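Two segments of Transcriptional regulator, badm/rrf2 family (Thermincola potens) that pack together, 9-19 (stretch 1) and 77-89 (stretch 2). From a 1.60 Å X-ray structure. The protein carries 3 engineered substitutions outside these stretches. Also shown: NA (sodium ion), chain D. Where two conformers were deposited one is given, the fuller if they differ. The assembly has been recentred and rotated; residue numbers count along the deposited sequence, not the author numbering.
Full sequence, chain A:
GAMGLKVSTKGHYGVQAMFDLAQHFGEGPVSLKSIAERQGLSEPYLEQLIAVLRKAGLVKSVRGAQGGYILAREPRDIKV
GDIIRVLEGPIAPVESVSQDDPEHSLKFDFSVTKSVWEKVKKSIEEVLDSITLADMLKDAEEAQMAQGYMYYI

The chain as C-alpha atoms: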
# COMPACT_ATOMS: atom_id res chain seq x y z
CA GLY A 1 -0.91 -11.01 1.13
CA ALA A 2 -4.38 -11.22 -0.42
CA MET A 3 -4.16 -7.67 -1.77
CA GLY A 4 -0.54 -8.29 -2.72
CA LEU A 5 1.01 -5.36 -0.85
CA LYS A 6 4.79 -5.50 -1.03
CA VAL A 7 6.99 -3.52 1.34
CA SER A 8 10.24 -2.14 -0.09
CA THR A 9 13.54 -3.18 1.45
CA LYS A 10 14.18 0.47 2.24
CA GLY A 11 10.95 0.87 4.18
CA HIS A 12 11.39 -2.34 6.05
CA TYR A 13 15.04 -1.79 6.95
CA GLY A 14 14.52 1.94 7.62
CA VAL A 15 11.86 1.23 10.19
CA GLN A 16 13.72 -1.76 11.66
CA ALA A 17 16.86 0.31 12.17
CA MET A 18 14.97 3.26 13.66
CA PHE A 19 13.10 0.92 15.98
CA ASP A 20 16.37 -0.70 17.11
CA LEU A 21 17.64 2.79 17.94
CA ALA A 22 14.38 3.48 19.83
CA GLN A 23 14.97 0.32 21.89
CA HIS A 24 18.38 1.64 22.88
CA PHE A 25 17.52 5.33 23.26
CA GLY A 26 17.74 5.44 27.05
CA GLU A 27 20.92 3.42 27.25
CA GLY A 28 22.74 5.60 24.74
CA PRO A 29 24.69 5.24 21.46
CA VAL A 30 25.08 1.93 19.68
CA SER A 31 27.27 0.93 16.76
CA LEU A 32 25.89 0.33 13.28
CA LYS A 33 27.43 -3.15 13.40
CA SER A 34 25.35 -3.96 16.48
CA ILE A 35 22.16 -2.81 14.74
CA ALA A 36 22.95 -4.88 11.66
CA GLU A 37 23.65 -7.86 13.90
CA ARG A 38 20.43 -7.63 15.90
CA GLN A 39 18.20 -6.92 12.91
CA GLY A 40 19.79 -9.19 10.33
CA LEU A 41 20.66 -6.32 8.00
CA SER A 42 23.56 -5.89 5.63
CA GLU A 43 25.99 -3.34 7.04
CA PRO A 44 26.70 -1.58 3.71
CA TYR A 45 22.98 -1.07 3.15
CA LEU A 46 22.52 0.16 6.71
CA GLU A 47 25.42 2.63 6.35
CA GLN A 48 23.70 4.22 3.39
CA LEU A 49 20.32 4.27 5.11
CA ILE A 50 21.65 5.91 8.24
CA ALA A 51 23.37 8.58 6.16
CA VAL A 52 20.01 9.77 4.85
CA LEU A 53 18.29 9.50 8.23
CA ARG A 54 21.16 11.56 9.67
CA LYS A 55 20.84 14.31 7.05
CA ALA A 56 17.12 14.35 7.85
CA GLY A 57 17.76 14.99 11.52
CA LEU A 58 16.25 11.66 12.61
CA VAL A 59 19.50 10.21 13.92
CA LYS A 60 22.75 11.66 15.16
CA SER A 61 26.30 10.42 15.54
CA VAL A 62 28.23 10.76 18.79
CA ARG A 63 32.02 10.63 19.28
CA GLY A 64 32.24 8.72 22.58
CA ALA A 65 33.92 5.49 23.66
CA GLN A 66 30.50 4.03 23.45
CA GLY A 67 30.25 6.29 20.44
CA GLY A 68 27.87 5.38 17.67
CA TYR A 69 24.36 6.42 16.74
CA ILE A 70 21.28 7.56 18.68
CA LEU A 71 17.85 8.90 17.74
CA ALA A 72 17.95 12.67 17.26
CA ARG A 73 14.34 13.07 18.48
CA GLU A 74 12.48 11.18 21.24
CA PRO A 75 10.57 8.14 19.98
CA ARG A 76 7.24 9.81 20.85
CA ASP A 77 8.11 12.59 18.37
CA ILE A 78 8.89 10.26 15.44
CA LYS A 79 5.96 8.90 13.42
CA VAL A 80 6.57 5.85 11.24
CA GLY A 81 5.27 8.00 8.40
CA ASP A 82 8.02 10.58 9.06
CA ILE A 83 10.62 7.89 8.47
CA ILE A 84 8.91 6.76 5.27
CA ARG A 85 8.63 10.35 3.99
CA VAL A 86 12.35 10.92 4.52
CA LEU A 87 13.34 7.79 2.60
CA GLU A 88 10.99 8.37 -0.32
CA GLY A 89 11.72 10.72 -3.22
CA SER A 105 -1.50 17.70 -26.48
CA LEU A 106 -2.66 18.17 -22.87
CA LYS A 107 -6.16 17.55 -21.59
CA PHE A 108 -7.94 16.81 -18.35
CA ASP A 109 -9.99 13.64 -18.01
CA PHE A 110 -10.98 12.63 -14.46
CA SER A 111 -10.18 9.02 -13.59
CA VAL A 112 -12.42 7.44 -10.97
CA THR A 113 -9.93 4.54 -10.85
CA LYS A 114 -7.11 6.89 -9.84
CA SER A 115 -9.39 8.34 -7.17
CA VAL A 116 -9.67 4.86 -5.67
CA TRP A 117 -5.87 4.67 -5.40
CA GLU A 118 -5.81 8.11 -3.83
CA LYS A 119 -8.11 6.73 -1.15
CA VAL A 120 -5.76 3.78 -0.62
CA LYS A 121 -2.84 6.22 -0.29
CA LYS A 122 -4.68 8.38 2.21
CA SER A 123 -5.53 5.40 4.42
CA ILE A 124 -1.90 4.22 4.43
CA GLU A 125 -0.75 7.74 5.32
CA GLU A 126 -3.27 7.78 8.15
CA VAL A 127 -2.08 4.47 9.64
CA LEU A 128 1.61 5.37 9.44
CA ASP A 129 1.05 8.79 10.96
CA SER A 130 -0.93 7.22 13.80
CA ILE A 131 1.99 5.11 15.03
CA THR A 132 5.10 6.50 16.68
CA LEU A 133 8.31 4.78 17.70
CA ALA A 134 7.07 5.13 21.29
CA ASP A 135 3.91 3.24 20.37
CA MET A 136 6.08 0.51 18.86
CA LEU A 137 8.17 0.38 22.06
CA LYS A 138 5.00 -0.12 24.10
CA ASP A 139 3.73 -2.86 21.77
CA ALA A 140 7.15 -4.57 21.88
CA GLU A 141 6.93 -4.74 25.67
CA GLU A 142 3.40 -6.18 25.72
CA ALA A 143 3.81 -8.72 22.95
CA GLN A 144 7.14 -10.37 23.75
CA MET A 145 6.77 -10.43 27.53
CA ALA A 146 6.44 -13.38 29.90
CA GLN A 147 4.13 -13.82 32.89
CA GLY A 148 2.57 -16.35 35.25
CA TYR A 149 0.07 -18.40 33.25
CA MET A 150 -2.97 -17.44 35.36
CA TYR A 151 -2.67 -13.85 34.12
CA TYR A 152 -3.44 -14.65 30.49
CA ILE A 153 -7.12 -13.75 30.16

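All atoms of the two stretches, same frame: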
# COMPACT_ATOMS: atom_id res chain seq x y z
N THR A 9 12.45 -2.92 0.51
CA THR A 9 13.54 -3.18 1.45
C THR A 9 13.90 -1.91 2.21
O THR A 9 14.26 -1.96 3.38
CB THR A 9 14.79 -3.70 0.74
OG1 THR A 9 15.24 -2.73 -0.22
CG2 THR A 9 14.48 -5.01 0.03
N LYS A 10 13.81 -0.76 1.54
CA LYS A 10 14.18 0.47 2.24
C LYS A 10 13.21 0.83 3.35
O LYS A 10 13.63 1.33 4.41
CB LYS A 10 14.49 1.64 1.29
CG LYS A 10 13.34 2.15 0.43
CD LYS A 10 13.84 3.35 -0.40
CE LYS A 10 13.15 3.45 -1.75
NZ LYS A 10 14.16 3.50 -2.87
N GLY A 11 11.93 0.55 3.15
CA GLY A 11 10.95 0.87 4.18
C GLY A 11 11.14 -0.08 5.34
O GLY A 11 11.13 0.32 6.52
N HIS A 12 11.32 -1.35 5.02
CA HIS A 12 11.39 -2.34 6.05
C HIS A 12 12.66 -2.13 6.86
O HIS A 12 12.61 -2.08 8.11
CB HIS A 12 11.31 -3.76 5.50
CG HIS A 12 11.19 -4.79 6.58
ND1 HIS A 12 10.10 -4.86 7.42
CD2 HIS A 12 12.05 -5.75 7.00
CE1 HIS A 12 10.28 -5.83 8.30
NE2 HIS A 12 11.45 -6.39 8.06
N TYR A 13 13.80 -1.98 6.19
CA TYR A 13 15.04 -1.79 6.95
C TYR A 13 15.13 -0.42 7.63
O TYR A 13 15.72 -0.31 8.73
CB TYR A 13 16.26 -2.09 6.08
CG TYR A 13 16.30 -3.53 5.60
CD1 TYR A 13 15.52 -4.50 6.22
CD2 TYR A 13 17.11 -3.92 4.55
CE1 TYR A 13 15.54 -5.83 5.80
CE2 TYR A 13 17.13 -5.25 4.12
CZ TYR A 13 16.34 -6.19 4.74
OH TYR A 13 16.36 -7.50 4.32
N GLY A 14 14.56 0.61 7.02
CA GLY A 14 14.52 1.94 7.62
C GLY A 14 13.81 1.93 8.96
O GLY A 14 14.34 2.40 10.00
N VAL A 15 12.63 1.34 8.96
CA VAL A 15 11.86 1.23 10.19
C VAL A 15 12.51 0.28 11.18
O VAL A 15 12.56 0.60 12.37
CB VAL A 15 10.39 0.85 9.90
CG1 VAL A 15 9.60 0.68 11.20
CG2 VAL A 15 9.77 1.94 9.04
N GLN A 16 13.03 -0.85 10.72
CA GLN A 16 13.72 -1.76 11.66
C GLN A 16 14.88 -1.06 12.35
O GLN A 16 15.09 -1.24 13.55
CB GLN A 16 14.28 -3.00 10.96
CG GLN A 16 13.26 -4.09 10.70
CD GLN A 16 13.92 -5.34 10.15
OE1 GLN A 16 14.17 -5.46 8.95
NE2 GLN A 16 14.23 -6.28 11.04
N ALA A 17 15.66 -0.30 11.59
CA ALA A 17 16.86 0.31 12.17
C ALA A 17 16.47 1.41 13.15
O ALA A 17 17.08 1.56 14.23
CB ALA A 17 17.74 0.88 11.06
N MET A 18 15.43 2.18 12.80
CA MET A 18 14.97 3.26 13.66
C MET A 18 14.36 2.68 14.93
O MET A 18 14.54 3.24 16.01
CB MET A 18 13.95 4.16 12.95
CG MET A 18 14.59 5.01 11.83
SD MET A 18 15.69 6.28 12.55
CE MET A 18 14.53 7.30 13.42
N PHE A 19 13.67 1.55 14.80
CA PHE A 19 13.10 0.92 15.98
C PHE A 19 14.21 0.37 16.89
O PHE A 19 14.13 0.48 18.12
CB PHE A 19 12.08 -0.17 15.63
CG PHE A 19 11.45 -0.79 16.84
CD1 PHE A 19 10.63 -0.03 17.68
CD2 PHE A 19 11.71 -2.10 17.18
CE1 PHE A 19 10.07 -0.59 18.84
CE2 PHE A 19 11.16 -2.66 18.32
CZ PHE A 19 10.33 -1.90 19.14
N ASP A 77 8.15 11.52 19.37
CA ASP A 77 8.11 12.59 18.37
C ASP A 77 8.54 12.10 16.97
O ASP A 77 8.85 12.92 16.10
CB ASP A 77 9.01 13.75 18.79
CG ASP A 77 8.50 14.45 20.05
OD1 ASP A 77 7.26 14.60 20.20
OD2 ASP A 77 9.33 14.85 20.91
N ILE A 78 8.59 10.79 16.77
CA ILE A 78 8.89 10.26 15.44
C ILE A 78 7.77 9.34 15.01
O ILE A 78 7.63 8.24 15.55
CB ILE A 78 10.25 9.49 15.41
CG1 ILE A 78 11.39 10.41 15.85
CG2 ILE A 78 10.52 8.95 13.99
CD1 ILE A 78 12.72 9.70 16.06
N LYS A 79 6.98 9.76 14.02
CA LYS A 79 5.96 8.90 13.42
C LYS A 79 6.60 7.95 12.41
O LYS A 79 7.59 8.30 11.77
CB LYS A 79 4.89 9.73 12.68
CG LYS A 79 4.13 10.66 13.58
CD LYS A 79 3.30 11.64 12.78
CE LYS A 79 2.56 12.60 13.69
NZ LYS A 79 1.70 13.54 12.91
N VAL A 80 6.05 6.76 12.24
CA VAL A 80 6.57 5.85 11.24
C VAL A 80 6.49 6.53 9.87
O VAL A 80 7.40 6.41 9.04
CB VAL A 80 5.82 4.51 11.22
CG1 VAL A 80 6.33 3.64 10.09
CG2 VAL A 80 6.04 3.79 12.55
N GLY A 81 5.41 7.26 9.64
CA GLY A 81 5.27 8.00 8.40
C GLY A 81 6.36 9.03 8.13
O GLY A 81 6.68 9.30 6.97
N ASP A 82 6.90 9.64 9.19
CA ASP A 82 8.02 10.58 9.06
C ASP A 82 9.23 9.87 8.48
O ASP A 82 9.98 10.43 7.68
CB ASP A 82 8.48 11.13 10.42
CG ASP A 82 7.47 12.03 11.12
OD1 ASP A 82 6.61 12.63 10.44
OD2 ASP A 82 7.56 12.16 12.37
N ILE A 83 9.48 8.65 8.95
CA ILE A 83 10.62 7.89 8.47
C ILE A 83 10.42 7.55 6.99
O ILE A 83 11.32 7.71 6.17
CB ILE A 83 10.76 6.58 9.27
CG1 ILE A 83 11.00 6.89 10.75
CG2 ILE A 83 11.84 5.71 8.65
CD1 ILE A 83 10.84 5.66 11.65
N ILE A 84 9.21 7.11 6.65
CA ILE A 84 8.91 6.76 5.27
C ILE A 84 9.03 7.99 4.36
O ILE A 84 9.61 7.91 3.29
CB ILE A 84 7.50 6.13 5.16
CG1 ILE A 84 7.45 4.80 5.94
CG2 ILE A 84 7.11 5.92 3.71
CD1 ILE A 84 8.58 3.85 5.63
N ARG A 85 8.49 9.12 4.78
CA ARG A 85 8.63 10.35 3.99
C ARG A 85 10.08 10.75 3.69
O ARG A 85 10.42 11.15 2.57
CB ARG A 85 7.91 11.51 4.65
CG ARG A 85 6.42 11.49 4.44
CD ARG A 85 5.79 12.72 5.03
NE ARG A 85 4.35 12.56 5.14
CZ ARG A 85 3.74 12.12 6.23
NH1 ARG A 85 4.45 11.82 7.30
NH2 ARG A 85 2.41 12.00 6.25
N VAL A 86 10.94 10.62 4.70
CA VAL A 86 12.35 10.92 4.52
C VAL A 86 12.97 10.02 3.44
O VAL A 86 13.68 10.49 2.53
CB VAL A 86 13.10 10.76 5.85
CG1 VAL A 86 14.59 10.59 5.60
CG2 VAL A 86 12.80 11.94 6.74
N LEU A 87 12.67 8.73 3.49
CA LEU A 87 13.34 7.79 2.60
C LEU A 87 12.82 7.89 1.16
O LEU A 87 13.52 7.57 0.21
CB LEU A 87 13.20 6.37 3.12
CG LEU A 87 13.81 6.11 4.50
CD1 LEU A 87 13.49 4.69 4.94
CD2 LEU A 87 15.31 6.36 4.48
N GLU A 88 11.58 8.32 1.02
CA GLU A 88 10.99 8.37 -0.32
C GLU A 88 11.35 9.65 -1.08
O GLU A 88 11.69 10.66 -0.48
CB GLU A 88 9.50 8.11 -0.24
CG GLU A 88 9.18 6.61 -0.41
CD GLU A 88 9.95 5.70 0.56
OE1 GLU A 88 9.77 5.84 1.78
OE2 GLU A 88 10.70 4.80 0.11
N GLY A 89 11.31 9.59 -2.41
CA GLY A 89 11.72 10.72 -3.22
C GLY A 89 10.57 11.42 -3.91
O GLY A 89 10.39 11.29 -5.12
NA NA D . 12.32 12.03 1.14

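The contact between residues 9-19 and 77-89 is a small apolar helix-helix packing, with no hydrogen bond crossing it, in which branched side chains of one helix settle against a glycine-lined face of the other. It illustrates a general principle: where a helix offers bare backbone, its partner can come near with side chains of ordinary size. The two helices, 9-19 and 80-87, run at 130° to each other, their axes approaching to 9.9 Å, and the contact buries 441 Å² counted over both sides.

The backbones come nearest at Gly11, whose CA lies 6.3 Å from Ile84 CA, and Ile84 CD1 rests 4.1 Å from Gly11 CA. Ile84 achieves this although its CA-to-CB bond points sideways; with chi1 and chi2 both m, the end of its side chain comes nearer. One turn on, Leu87 points toward the first helix and places CD1 4.0 Å from Gly14 CA and 3.4 Å from Lys10 O. A beta carbon on Gly14 would point toward the partner and fall 2.5 Å from Leu87 CD1, a clash, so the absence of a side chain is what makes room for the leucine methyl. Lys10 O is not left without a partner by this apolar neighbour, since it accepts the helical hydrogen bond from Gly14 N at 2.9 Å.

Beyond the glycines, larger residues fill the space. Val15, buried and in the t rotamer, directs CG2 into a cluster of methyls, 4.0 Å from Val80 CG1, 4.1 Å from Ile84 CD1 and 4.3 Å from Ile83 CG2. Met18 then spans a longer reach: its CB lies 3.7 Å from Ile83 CD1, while its CE extends to 4.0 Å from Ile78 CD1. The flexible thioether chain, with all three chi angles m, thus touches both the helix and the loop before it.

That loop is tied to its helix by Lys79, at the N-cap position, whose backbone N donates to Asp82 OD2 at 3.0 Å. At the other end, Glu88 is the first residue to leave helical geometry; its CA-to-CB bond points sideways, but the end of its side chain comes nearer, bringing OE2 3.4 Å from Lys10 CE. The aliphatic part of the partly exposed Lys10 therefore packs beside the acid of Glu88, which is itself buried. A sodium ion bound by Arg85 O (2.5 Å), Val86 O (2.5 Å) and Glu88 O (2.2 Å) gathers the carbonyls where this helix ends.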